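Local coordinates for protein Dye-decolorizing peroxidase (Irpex lacteus, PDB 7D8M) that probably acts as a heme b peroxidase of the dye-decolorizing family, using hydrogen peroxide to oxidise its substrates, at residues D15-M20 and P177-F182; Q134-L139 and W147-D152; E343-E348 and T354-G359; D237-N242 and L247-G252; T302-C307 and P392-G397. One frame throughout, in Å; residues are numbered along the deposited sequence.

Interaction 1 (D15-M20 and P177-F182); sequences DILVGM and PTIPGF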
# COMPACT_ATOMS: atom_id res chain seq x y z
N ASP A 15 11.87 3.90 -4.90
CA ASP A 15 10.53 3.90 -4.31
C ASP A 15 10.25 2.63 -3.52
O ASP A 15 9.32 2.61 -2.70
CB ASP A 15 9.47 4.08 -5.39
CG ASP A 15 8.12 4.46 -4.81
OD1 ASP A 15 8.04 5.51 -4.14
OD2 ASP A 15 7.14 3.70 -5.01
N ILE A 16 11.03 1.57 -3.72
CA ILE A 16 10.78 0.31 -3.02
C ILE A 16 11.01 0.46 -1.53
O ILE A 16 10.17 0.04 -0.70
CB ILE A 16 11.67 -0.81 -3.59
CG1 ILE A 16 11.48 -0.94 -5.11
CG2 ILE A 16 11.40 -2.13 -2.84
CD1 ILE A 16 12.51 -1.85 -5.79
N LEU A 17 12.15 1.02 -1.15
CA LEU A 17 12.62 0.89 0.23
C LEU A 17 12.39 2.14 1.05
O LEU A 17 11.99 2.05 2.21
CB LEU A 17 14.10 0.53 0.26
CG LEU A 17 14.74 0.35 1.63
CD1 LEU A 17 14.04 -0.77 2.40
CD2 LEU A 17 16.22 0.05 1.48
N VAL A 18 12.65 3.31 0.48
CA VAL A 18 12.48 4.55 1.21
C VAL A 18 11.25 5.30 0.75
O VAL A 18 10.69 6.08 1.54
CB VAL A 18 13.73 5.45 1.10
CG1 VAL A 18 14.90 4.73 1.73
CG2 VAL A 18 14.04 5.78 -0.35
N GLY A 19 10.76 5.05 -0.45
CA GLY A 19 9.70 5.87 -0.98
C GLY A 19 10.24 7.14 -1.61
O GLY A 19 11.27 7.69 -1.20
N MET A 20 9.53 7.61 -2.63
CA MET A 20 9.91 8.85 -3.30
C MET A 20 9.68 10.06 -2.39
O MET A 20 10.41 11.05 -2.49
CB MET A 20 9.12 9.00 -4.60
CG MET A 20 9.58 8.05 -5.69
SD MET A 20 8.86 8.42 -7.30
CE MET A 20 9.60 7.10 -8.26
N PRO A 177 7.94 -1.94 7.42
CA PRO A 177 9.13 -2.70 7.81
C PRO A 177 10.39 -2.05 7.26
O PRO A 177 10.37 -1.30 6.28
CB PRO A 177 8.90 -4.07 7.16
CG PRO A 177 8.14 -3.72 5.90
CD PRO A 177 7.19 -2.61 6.33
N THR A 178 11.50 -2.34 7.93
CA THR A 178 12.81 -2.00 7.41
C THR A 178 13.67 -3.25 7.43
O THR A 178 13.20 -4.35 7.74
CB THR A 178 13.45 -0.85 8.20
OG1 THR A 178 14.58 -0.35 7.48
CG2 THR A 178 13.87 -1.33 9.58
N ILE A 179 14.94 -3.10 7.06
CA ILE A 179 15.85 -4.24 6.94
C ILE A 179 17.04 -4.00 7.86
O ILE A 179 17.31 -2.86 8.28
CB ILE A 179 16.29 -4.47 5.48
CG1 ILE A 179 16.99 -3.24 4.91
CG2 ILE A 179 15.10 -4.85 4.61
CD1 ILE A 179 17.55 -3.45 3.51
N PRO A 180 17.76 -5.07 8.24
CA PRO A 180 18.94 -4.91 9.09
C PRO A 180 19.99 -4.01 8.45
O PRO A 180 20.26 -4.08 7.26
CB PRO A 180 19.46 -6.34 9.25
CG PRO A 180 18.27 -7.20 9.03
CD PRO A 180 17.41 -6.49 8.04
N GLY A 181 20.60 -3.15 9.28
CA GLY A 181 21.68 -2.31 8.83
C GLY A 181 21.28 -1.04 8.12
O GLY A 181 22.15 -0.20 7.85
N PHE A 182 20.00 -0.86 7.81
CA PHE A 182 19.54 0.31 7.07
C PHE A 182 19.05 1.34 8.09
O PHE A 182 17.93 1.23 8.60
CB PHE A 182 18.44 -0.07 6.09
CG PHE A 182 18.11 1.01 5.10
CD1 PHE A 182 19.05 1.42 4.17
CD2 PHE A 182 16.87 1.62 5.11
CE1 PHE A 182 18.76 2.42 3.25
CE2 PHE A 182 16.56 2.62 4.20
CZ PHE A 182 17.52 3.02 3.27

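Interaction 2 (Q134-L139 and W147-D152); sequences QYRDDL and WTIVYD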
# COMPACT_ATOMS: atom_id res chain seq x y z
N GLN A 134 6.03 17.31 -17.26
CA GLN A 134 7.22 17.46 -18.10
C GLN A 134 7.87 16.11 -18.35
O GLN A 134 8.16 15.75 -19.50
CB GLN A 134 8.19 18.40 -17.40
CG GLN A 134 8.90 19.40 -18.29
CD GLN A 134 9.24 20.67 -17.51
OE1 GLN A 134 9.84 20.61 -16.44
NE2 GLN A 134 8.83 21.82 -18.04
N TYR A 135 8.15 15.36 -17.28
CA TYR A 135 8.75 14.04 -17.42
C TYR A 135 7.87 13.11 -18.24
O TYR A 135 8.37 12.31 -19.04
CB TYR A 135 9.03 13.45 -16.04
CG TYR A 135 10.37 13.84 -15.48
CD1 TYR A 135 10.65 15.17 -15.14
CD2 TYR A 135 11.38 12.90 -15.30
CE1 TYR A 135 11.88 15.54 -14.63
CE2 TYR A 135 12.62 13.27 -14.79
CZ TYR A 135 12.86 14.59 -14.46
OH TYR A 135 14.08 14.96 -13.95
N ARG A 136 6.55 13.19 -18.05
CA ARG A 136 5.64 12.42 -18.88
C ARG A 136 5.76 12.83 -20.35
O ARG A 136 5.86 11.97 -21.24
CB ARG A 136 4.20 12.61 -18.40
CG ARG A 136 3.17 11.67 -19.03
CD ARG A 136 2.31 12.33 -20.11
NE ARG A 136 2.11 13.77 -19.96
CZ ARG A 136 1.06 14.34 -19.37
NH1 ARG A 136 0.11 13.59 -18.82
NH2 ARG A 136 0.97 15.66 -19.31
N ASP A 137 5.72 14.13 -20.62
CA ASP A 137 5.83 14.60 -22.00
C ASP A 137 7.14 14.14 -22.62
O ASP A 137 7.18 13.74 -23.79
CB ASP A 137 5.74 16.13 -22.06
CG ASP A 137 4.34 16.66 -21.77
OD1 ASP A 137 3.37 15.88 -21.76
OD2 ASP A 137 4.22 17.89 -21.57
N ASP A 138 8.23 14.17 -21.84
CA ASP A 138 9.52 13.72 -22.33
C ASP A 138 9.49 12.24 -22.69
O ASP A 138 10.05 11.83 -23.72
CB ASP A 138 10.60 14.00 -21.28
CG ASP A 138 11.95 13.44 -21.68
OD1 ASP A 138 12.40 13.75 -22.80
OD2 ASP A 138 12.57 12.71 -20.86
N LEU A 139 8.86 11.42 -21.84
CA LEU A 139 8.72 10.01 -22.17
C LEU A 139 7.92 9.83 -23.45
O LEU A 139 8.29 9.04 -24.32
CB LEU A 139 8.07 9.25 -21.00
CG LEU A 139 8.90 9.05 -19.72
CD1 LEU A 139 8.04 8.53 -18.53
CD2 LEU A 139 10.06 8.12 -19.96
N TRP A 147 4.99 3.13 -27.76
CA TRP A 147 4.12 2.80 -26.64
C TRP A 147 2.80 3.55 -26.77
O TRP A 147 2.65 4.45 -27.60
CB TRP A 147 4.80 3.11 -25.30
CG TRP A 147 4.79 4.58 -24.88
CD1 TRP A 147 4.54 5.67 -25.68
CD2 TRP A 147 5.05 5.09 -23.57
NE1 TRP A 147 4.61 6.82 -24.93
CE2 TRP A 147 4.93 6.49 -23.64
CE3 TRP A 147 5.35 4.50 -22.34
CZ2 TRP A 147 5.11 7.31 -22.53
CZ3 TRP A 147 5.54 5.31 -21.24
CH2 TRP A 147 5.42 6.70 -21.33
N THR A 148 1.86 3.19 -25.91
CA THR A 148 0.63 3.95 -25.72
C THR A 148 0.43 4.11 -24.22
O THR A 148 0.51 3.13 -23.48
CB THR A 148 -0.58 3.23 -26.34
OG1 THR A 148 -0.35 3.04 -27.74
CG2 THR A 148 -1.85 4.05 -26.14
N ILE A 149 0.21 5.34 -23.77
CA ILE A 149 -0.22 5.54 -22.40
C ILE A 149 -1.69 5.19 -22.32
O ILE A 149 -2.52 5.79 -23.02
CB ILE A 149 0.04 6.98 -21.93
CG1 ILE A 149 1.54 7.22 -21.80
CG2 ILE A 149 -0.70 7.24 -20.59
CD1 ILE A 149 1.94 8.69 -21.68
N VAL A 150 -2.02 4.18 -21.52
CA VAL A 150 -3.40 3.73 -21.40
C VAL A 150 -4.10 4.30 -20.18
O VAL A 150 -5.34 4.26 -20.11
CB VAL A 150 -3.47 2.18 -21.40
CG1 VAL A 150 -2.80 1.62 -22.67
CG2 VAL A 150 -2.78 1.63 -20.18
N TYR A 151 -3.36 4.84 -19.21
CA TYR A 151 -3.97 5.43 -18.03
C TYR A 151 -2.94 6.33 -17.37
O TYR A 151 -1.80 5.90 -17.16
CB TYR A 151 -4.44 4.36 -17.05
CG TYR A 151 -5.28 4.91 -15.92
CD1 TYR A 151 -6.36 5.76 -16.18
CD2 TYR A 151 -5.00 4.60 -14.60
CE1 TYR A 151 -7.13 6.27 -15.15
CE2 TYR A 151 -5.76 5.11 -13.56
CZ TYR A 151 -6.83 5.94 -13.85
OH TYR A 151 -7.59 6.46 -12.83
N ASP A 152 -3.33 7.56 -17.03
CA ASP A 152 -2.41 8.57 -16.52
C ASP A 152 -3.04 9.18 -15.27
O ASP A 152 -3.95 10.00 -15.37
CB ASP A 152 -2.15 9.63 -17.59
CG ASP A 152 -0.98 10.55 -17.25
OD1 ASP A 152 -0.70 10.73 -16.05
OD2 ASP A 152 -0.35 11.11 -18.18

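Interaction 3 (E343-E348 and T354-G359); sequences EVTDYE and TTIDRG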
# COMPACT_ATOMS: atom_id res chain seq x y z
N GLU A 343 -9.81 17.85 -2.16
CA GLU A 343 -10.43 17.81 -0.85
C GLU A 343 -11.95 17.71 -0.99
O GLU A 343 -12.53 18.00 -2.04
CB GLU A 343 -10.05 19.05 -0.05
CG GLU A 343 -8.57 19.10 0.29
CD GLU A 343 -8.18 17.97 1.22
OE1 GLU A 343 -8.44 18.09 2.43
OE2 GLU A 343 -7.62 16.96 0.73
N VAL A 344 -12.58 17.28 0.11
CA VAL A 344 -14.03 17.21 0.18
C VAL A 344 -14.62 18.62 0.12
O VAL A 344 -14.18 19.52 0.84
CB VAL A 344 -14.44 16.48 1.47
CG1 VAL A 344 -15.96 16.56 1.70
CG2 VAL A 344 -13.94 15.04 1.41
N THR A 345 -15.61 18.81 -0.75
CA THR A 345 -16.19 20.14 -0.91
C THR A 345 -17.31 20.36 0.09
O THR A 345 -17.84 19.41 0.68
CB THR A 345 -16.74 20.33 -2.33
OG1 THR A 345 -17.83 19.43 -2.55
CG2 THR A 345 -15.65 20.08 -3.38
N ASP A 346 -17.67 21.63 0.28
CA ASP A 346 -18.78 21.95 1.19
C ASP A 346 -20.04 21.18 0.80
O ASP A 346 -20.74 20.65 1.67
CB ASP A 346 -19.05 23.45 1.20
CG ASP A 346 -17.93 24.24 1.86
OD1 ASP A 346 -17.05 23.62 2.47
OD2 ASP A 346 -17.93 25.49 1.77
N TYR A 347 -20.34 21.09 -0.50
CA TYR A 347 -21.55 20.39 -0.95
C TYR A 347 -21.51 18.92 -0.56
O TYR A 347 -22.49 18.37 -0.05
CB TYR A 347 -21.73 20.53 -2.47
CG TYR A 347 -23.02 19.89 -2.95
CD1 TYR A 347 -23.08 18.53 -3.25
CD2 TYR A 347 -24.20 20.64 -3.06
CE1 TYR A 347 -24.28 17.94 -3.65
CE2 TYR A 347 -25.39 20.05 -3.47
CZ TYR A 347 -25.42 18.70 -3.76
OH TYR A 347 -26.60 18.10 -4.16
N GLU A 348 -20.38 18.26 -0.81
CA GLU A 348 -20.26 16.85 -0.47
C GLU A 348 -20.44 16.63 1.02
O GLU A 348 -21.17 15.73 1.44
CB GLU A 348 -18.90 16.33 -0.91
CG GLU A 348 -18.74 16.29 -2.42
CD GLU A 348 -17.34 15.86 -2.80
OE1 GLU A 348 -16.42 16.65 -2.54
OE2 GLU A 348 -17.18 14.73 -3.33
N THR A 354 -20.60 11.70 -1.86
CA THR A 354 -19.45 11.94 -2.71
C THR A 354 -19.91 12.35 -4.11
O THR A 354 -20.78 11.71 -4.70
CB THR A 354 -18.60 10.67 -2.80
OG1 THR A 354 -17.98 10.39 -1.55
CG2 THR A 354 -17.51 10.83 -3.88
N THR A 355 -19.32 13.43 -4.64
CA THR A 355 -19.52 13.81 -6.04
C THR A 355 -18.24 13.79 -6.87
O THR A 355 -18.33 13.81 -8.10
CB THR A 355 -20.15 15.21 -6.15
OG1 THR A 355 -19.21 16.21 -5.73
CG2 THR A 355 -21.39 15.31 -5.26
N ILE A 356 -17.06 13.73 -6.25
CA ILE A 356 -15.79 13.79 -6.95
C ILE A 356 -14.98 12.54 -6.63
O ILE A 356 -15.01 12.06 -5.49
CB ILE A 356 -14.99 15.06 -6.56
CG1 ILE A 356 -15.83 16.32 -6.77
CG2 ILE A 356 -13.69 15.15 -7.35
CD1 ILE A 356 -15.18 17.58 -6.19
N ASP A 357 -14.28 12.02 -7.63
CA ASP A 357 -13.41 10.87 -7.42
C ASP A 357 -12.19 11.30 -6.62
O ASP A 357 -11.51 12.28 -6.96
CB ASP A 357 -13.01 10.27 -8.78
CG ASP A 357 -12.23 8.98 -8.65
OD1 ASP A 357 -12.24 8.37 -7.56
OD2 ASP A 357 -11.58 8.56 -9.64
N ARG A 358 -11.92 10.58 -5.54
CA ARG A 358 -10.76 10.82 -4.69
C ARG A 358 -10.46 9.51 -3.99
O ARG A 358 -11.33 8.64 -3.86
CB ARG A 358 -11.01 11.94 -3.66
CG ARG A 358 -12.17 11.64 -2.67
CD ARG A 358 -12.26 12.71 -1.58
NE ARG A 358 -12.54 14.03 -2.13
CZ ARG A 358 -13.76 14.47 -2.47
NH1 ARG A 358 -14.82 13.70 -2.28
NH2 ARG A 358 -13.90 15.69 -2.99
N GLY A 359 -9.23 9.36 -3.53
CA GLY A 359 -8.91 8.12 -2.86
C GLY A 359 -7.44 7.93 -2.60
O GLY A 359 -6.72 8.89 -2.28
O HOH W 1 -19.17 18.86 -5.03

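Interaction 4 (D237-N242 and L247-G252); sequences DNALQN and LTVEEG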
# COMPACT_ATOMS: atom_id res chain seq x y z
N ASP A 237 -23.52 8.53 12.80
CA ASP A 237 -24.79 7.85 13.04
C ASP A 237 -24.65 6.71 14.03
O ASP A 237 -25.65 6.29 14.63
CB ASP A 237 -25.37 7.30 11.75
CG ASP A 237 -25.98 8.37 10.86
OD1 ASP A 237 -26.12 9.54 11.31
OD2 ASP A 237 -26.32 8.03 9.71
N ASN A 238 -23.45 6.16 14.21
CA ASN A 238 -23.23 5.03 15.09
C ASN A 238 -22.30 5.37 16.25
O ASN A 238 -21.67 4.47 16.82
CB ASN A 238 -22.70 3.84 14.28
CG ASN A 238 -23.71 3.33 13.29
OD1 ASN A 238 -24.50 2.44 13.61
ND2 ASN A 238 -23.71 3.90 12.07
N ALA A 239 -22.20 6.66 16.60
CA ALA A 239 -21.24 7.12 17.59
C ALA A 239 -21.29 6.29 18.87
O ALA A 239 -22.36 5.90 19.34
CB ALA A 239 -21.52 8.59 17.93
N LEU A 240 -20.11 6.02 19.41
CA LEU A 240 -19.99 5.18 20.58
C LEU A 240 -20.15 6.01 21.85
O LEU A 240 -20.20 7.24 21.82
CB LEU A 240 -18.64 4.46 20.59
CG LEU A 240 -18.44 3.41 19.49
CD1 LEU A 240 -16.99 2.94 19.47
CD2 LEU A 240 -19.38 2.23 19.67
N GLN A 241 -20.21 5.31 22.98
CA GLN A 241 -20.28 5.93 24.30
C GLN A 241 -19.28 5.27 25.23
O GLN A 241 -19.02 4.07 25.14
CB GLN A 241 -21.68 5.82 24.90
CG GLN A 241 -22.58 7.02 24.66
CD GLN A 241 -22.05 8.30 25.28
OE1 GLN A 241 -21.10 8.29 26.06
NE2 GLN A 241 -22.66 9.42 24.92
N ASN A 242 -18.72 6.07 26.15
CA ASN A 242 -17.92 5.53 27.24
C ASN A 242 -18.84 5.00 28.34
O ASN A 242 -20.06 5.21 28.32
CB ASN A 242 -16.95 6.59 27.77
CG ASN A 242 -17.66 7.88 28.18
OD1 ASN A 242 -18.86 7.90 28.42
ND2 ASN A 242 -16.89 8.97 28.27
N LEU A 247 -19.89 11.11 26.34
CA LEU A 247 -19.33 11.50 25.05
C LEU A 247 -20.38 12.25 24.24
O LEU A 247 -21.56 11.88 24.24
CB LEU A 247 -18.85 10.27 24.27
CG LEU A 247 -17.65 9.46 24.77
CD1 LEU A 247 -17.17 8.46 23.71
CD2 LEU A 247 -16.52 10.36 25.20
N THR A 248 -19.96 13.32 23.56
CA THR A 248 -20.82 13.90 22.55
C THR A 248 -20.91 12.95 21.34
O THR A 248 -20.17 11.96 21.23
CB THR A 248 -20.31 15.27 22.12
OG1 THR A 248 -19.07 15.13 21.40
CG2 THR A 248 -20.06 16.16 23.33
N VAL A 249 -21.85 13.24 20.44
CA VAL A 249 -21.94 12.43 19.22
C VAL A 249 -20.64 12.52 18.42
O VAL A 249 -20.11 11.51 17.94
CB VAL A 249 -23.17 12.86 18.40
CG1 VAL A 249 -23.16 12.16 17.04
CG2 VAL A 249 -24.45 12.54 19.15
N GLU A 250 -20.09 13.74 18.30
CA GLU A 250 -18.84 13.93 17.58
C GLU A 250 -17.70 13.15 18.23
O GLU A 250 -16.87 12.54 17.54
CB GLU A 250 -18.49 15.41 17.51
CG GLU A 250 -18.81 16.09 16.19
CD GLU A 250 -18.56 17.59 16.24
OE1 GLU A 250 -17.85 18.05 17.17
OE2 GLU A 250 -19.07 18.31 15.34
N GLU A 251 -17.64 13.16 19.56
CA GLU A 251 -16.59 12.43 20.26
C GLU A 251 -16.76 10.92 20.09
O GLU A 251 -15.78 10.19 19.89
CB GLU A 251 -16.56 12.82 21.73
CG GLU A 251 -16.09 14.26 21.93
CD GLU A 251 -16.32 14.77 23.35
OE1 GLU A 251 -17.11 14.16 24.09
OE2 GLU A 251 -15.69 15.79 23.72
N GLY A 252 -18.00 10.43 20.18
CA GLY A 252 -18.23 9.01 19.97
C GLY A 252 -17.98 8.58 18.54
O GLY A 252 -17.63 7.42 18.30
O HOH W 2 -21.33 9.56 21.38

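Interaction 5 (T302-C307 and P392-G397); sequences TDQTRC and PSIQLG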
# COMPACT_ATOMS: atom_id res chain seq x y z
N THR A 302 -8.58 -12.58 24.44
CA THR A 302 -9.94 -12.06 24.62
C THR A 302 -10.07 -10.55 24.71
O THR A 302 -11.15 -10.03 24.42
CB THR A 302 -10.61 -12.66 25.89
OG1 THR A 302 -9.88 -12.25 27.05
CG2 THR A 302 -10.66 -14.19 25.83
N ASP A 303 -9.02 -9.82 25.09
CA ASP A 303 -9.17 -8.41 25.45
C ASP A 303 -9.17 -7.51 24.21
O ASP A 303 -8.13 -7.26 23.61
CB ASP A 303 -8.04 -8.00 26.39
CG ASP A 303 -8.24 -6.60 26.95
OD1 ASP A 303 -9.37 -6.06 26.89
OD2 ASP A 303 -7.26 -6.04 27.48
N GLN A 304 -10.34 -6.96 23.87
CA GLN A 304 -10.43 -5.96 22.82
C GLN A 304 -10.71 -4.57 23.37
O GLN A 304 -11.14 -3.69 22.61
CB GLN A 304 -11.51 -6.33 21.82
CG GLN A 304 -11.40 -7.76 21.33
CD GLN A 304 -12.40 -8.05 20.23
OE1 GLN A 304 -12.21 -7.60 19.10
NE2 GLN A 304 -13.46 -8.78 20.56
N THR A 305 -10.47 -4.34 24.67
CA THR A 305 -10.78 -3.03 25.24
C THR A 305 -9.82 -1.95 24.77
O THR A 305 -10.18 -0.77 24.75
CB THR A 305 -10.79 -3.09 26.77
OG1 THR A 305 -9.48 -3.43 27.27
CG2 THR A 305 -11.83 -4.10 27.27
N ARG A 306 -8.60 -2.31 24.38
CA ARG A 306 -7.68 -1.30 23.85
C ARG A 306 -7.65 -1.24 22.32
O ARG A 306 -7.44 -0.15 21.76
CB ARG A 306 -6.25 -1.55 24.37
CG ARG A 306 -5.96 -0.90 25.72
CD ARG A 306 -6.33 -1.84 26.85
NE ARG A 306 -5.45 -1.68 28.01
CZ ARG A 306 -5.22 -2.62 28.91
NH1 ARG A 306 -5.81 -3.81 28.80
NH2 ARG A 306 -4.40 -2.38 29.93
N CYS A 307 -7.88 -2.37 21.64
CA CYS A 307 -7.90 -2.43 20.17
C CYS A 307 -8.68 -3.64 19.70
O CYS A 307 -8.35 -4.78 20.06
CB CYS A 307 -6.49 -2.49 19.58
SG CYS A 307 -6.46 -2.36 17.74
N PRO A 392 -12.85 -18.98 21.56
CA PRO A 392 -13.63 -19.70 20.54
C PRO A 392 -14.99 -19.09 20.24
O PRO A 392 -15.51 -19.28 19.13
CB PRO A 392 -13.78 -21.11 21.12
CG PRO A 392 -12.77 -21.22 22.20
CD PRO A 392 -12.52 -19.84 22.72
N SER A 393 -15.59 -18.37 21.18
CA SER A 393 -16.89 -17.75 20.93
C SER A 393 -16.78 -16.30 20.48
O SER A 393 -17.80 -15.68 20.16
CB SER A 393 -17.76 -17.83 22.19
OG SER A 393 -17.37 -16.83 23.12
N ILE A 394 -15.57 -15.74 20.45
CA ILE A 394 -15.37 -14.33 20.13
C ILE A 394 -15.53 -14.16 18.62
O ILE A 394 -14.74 -14.69 17.84
CB ILE A 394 -14.01 -13.84 20.61
CG1 ILE A 394 -13.95 -13.86 22.14
CG2 ILE A 394 -13.73 -12.43 20.08
CD1 ILE A 394 -12.56 -13.57 22.69
N GLN A 395 -16.57 -13.44 18.21
CA GLN A 395 -16.84 -13.17 16.81
C GLN A 395 -15.90 -12.10 16.29
O GLN A 395 -15.50 -11.18 17.01
CB GLN A 395 -18.30 -12.74 16.63
CG GLN A 395 -19.34 -13.82 16.96
CD GLN A 395 -20.76 -13.26 17.08
OE1 GLN A 395 -21.12 -12.63 18.09
NE2 GLN A 395 -21.57 -13.48 16.05
N LEU A 396 -15.56 -12.21 15.01
CA LEU A 396 -14.53 -11.34 14.44
C LEU A 396 -15.10 -10.56 13.27
O LEU A 396 -15.49 -9.40 13.43
CB LEU A 396 -13.31 -12.18 14.04
CG LEU A 396 -12.77 -13.03 15.19
CD1 LEU A 396 -11.98 -14.24 14.70
CD2 LEU A 396 -11.93 -12.20 16.16
N GLY A 397 -15.18 -11.19 12.09
CA GLY A 397 -15.70 -10.52 10.92
C GLY A 397 -14.60 -9.88 10.09
O GLY A 397 -13.41 -10.18 10.24
O HOH W 3 -16.03 -9.49 19.25

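Interaction 1 (D15-M20 and P177-F182)
L17, on the short helix 14-17, and F182, which closes a type II beta turn begun at I179, sit on backbones that stay well apart: the nearest alpha carbons, L17 CA and T178 CA, are 7.7 Å from each other, and the gap is spanned by side chains alone. From the helix side, L17 sets its CD2 methyl over the middle of the F182 ring, 3.7 Å from the centroid and 11° off the ring normal, a textbook CH-pi contact. V18 comes at a different angle: its CG1 lies at the ring edge, 3.5 Å from F182 CZ, and the two side chains cross at about a right angle. The ring reaches both because its CG stands anti to the backbone N (chi1 -168°), which carries it from the turn up against the helix. The contact ties the start of the first ferredoxin-like alpha+beta domain, just ahead of strand 24-32, to the connection that leads to the second, a few residues beyond I174 and S175 of the heme b site. Replacing F182 by an alanine would probably open a gap beneath L17 and leave V18 CG1 without its aromatic neighbour. I179 backs the pair more loosely, its CD1 lying 4.3 Å from L17 CD2. F9 meets the F182 ring with planes at about 50°, and V18 also touches I56 and I57 of helix 53-57.

Interaction 2 (Q134-L139 and W147-D152)
R136 reaches from helix 129-143 to D152 on strand 147-156, touching I149 on the way. From CB the chain sets out with CG anti to the backbone N (chi1 -170°), then bends at chi2 and chi3, which brings the guanidinium round between D137 of its own helix and D152 of the strand. CG brushes I149 CD1, and CD lies 4.0 Å from the same methyl, so the aliphatic part of the arginine is used as apolar surface. NE turns back to its own helix and donates to D137 OD1 at 3.0 Å, with a weak second bond from NH2. At the tip, NH1 forms a salt bridge with D152 OD2, 2.6 Å away; the oxygen lies in the guanidinium plane, whereas the nitrogen meets D152 from above the carboxylate, the two planes being 74° apart. A leucine in place of R136 would probably leave D137 OD1 and D152 OD2 without their positive mate, K26 still pairing with D152 OD1. Deeper in, L139 CB packs 3.7 Å from W147 CH2, while I149 CG1 lies over one face of the indole. The local axes pass 11.2 Å apart at 142°, the helix running roughly antiparallel to the strand, on one face of the first ferredoxin-like domain's antiparallel sheet. V28 of the adjacent strand 24-32 touches R136, W147 and I149, and L139 extends to I124 of strand 120-126 and Y45 of helix 35-49.

Interaction 3 (E343-E348 and T354-G359)
E348 sends CG out beside its backbone N (chi1 -67°) and continues extended, while R358 starts with CG between its backbone N and carbonyl carbon (chi1 61°) and bends at chi3; the two side chains thus approach from opposite directions and meet end-on. NH2 of R358 donates to the syn lone pair of E348 OE1 at 2.7 Å, and NH1 reaches OE2 at 2.8 Å from above the carboxylate, whose plane is turned 49° from the guanidinium. Neither oxygen stops at one bond. OE1 also accepts from T345 N at 2.9 Å, and OE2 from two successive backbone amides, T355 N at 2.8 Å and I356 N at 3.1 Å. Five N-H donors therefore fix the rotation of this buried carboxylate and probably help to keep it ionised. V344 CA lies over one face of the guanidinium, 3.5 Å from NH2, which makes a further, weak bond to E343 O. Apolar contact flanks the polar centre, T345 CG2 meeting I356 CD1 at 3.8 Å, and a water joins T345 OG1 to T355 OG1. P342 O receives R358 NE. T345 and E348 form a capping box at the start of helix 346-351, T345 OG1 accepting from E348 N; here the glutamate of the box also holds the returning loop, closing the connection between the neighbouring antiparallel strands 334-340 and 359-366 of the second ferredoxin-like sheet.

Interaction 4 (D237-N242 and L247-G252)
Q241 OE1 is shared by two backbone amides: L247 N donates to it across the contact at 3.1 Å, and N242 N adds a weak bond. The glutamine chain, bent at chi2 (-62°), slides past L247 in the opposite direction, which also lets NE2 bond weakly to L247 O at 2.8 Å. One side-chain amide thereby engages both the N-H and the carbonyl of a single residue. Next to it, L240 N donates to G252 O at 3.1 Å; the bond is straight at the hydrogen, though the donor lies well above the carbonyl plane. Because G252 carries no side chain, its CA can come within 3.2 Å of L240 O in a CA-H...O contact. That same oxygen accepts from a water that also donates to T248 O. L247 CD2 rests 3.4 Å from N242 ND2, whose amide is held by N246, and A239 CB lies 4.0 Å from V249 CG1. Residues 238-242 follow helix 228-237, and L240 goes on to touch L255 and L256. The chain thus doubles back on the first turn of helix 249-261, where T248 as N-cap and E251 exchange side-chain to backbone bonds in a capping box.

Interaction 5 (T302-C307 and P392-G397)
Two long loops meet at I394, one following helix 279-283 and the other helix 373-381, and their contact is small, made by a single branched side chain lodged against T302 and Q304. I394 CD1 does most of the touching: it lies 3.6 Å from T302 CA and 3.7 Å from T302 CG2, the two side chains crossing at about a right angle. Its other branch, CG2, stands anti to the backbone N and comes alongside the end of Q304, 3.7 Å from NE2. That amide is held at both ends. NE2 donates to a water 3.0 Å away, which in turn donates to Q395 O at 2.9 Å, making a bridge between the loops, while OE1 accepts from F309 N. Within the first loop D303 forms an Asx turn, OD1 accepting from T305 N at 3.0 Å and also from the T305 hydroxyl, and OD2 pairs with R306 NH1 in a salt bridge. Q304 O accepts from R259 of helix 249-261, and L396 makes backbone bonds with F411 of the short strand 409-411. G397 O accepts from K315 of helix 312-316, the helix that also carries the axial heme ligand H312.

In the fold
The five contacts are spread over both halves of one chain and none touches another. Interaction 2 lies in the first ferredoxin-like domain and is nested along the sequence inside the long loop closed by interaction 1, the two centres being about 28 Å apart. Then, in series, comes interaction 4, at the start of helix 249-261; its centre lies about 21 Å from that of interaction 5. Interaction 3, nested within the span closed by interaction 5, lies in the connection between two strands of the second four-stranded sheet. Interactions 2 and 5, about 48 Å apart between centres, lie on opposite sides of the chain's centre. Interactions 2, 3 and 4 thus close short local spans, whereas 1 and 5 join segments distant in sequence.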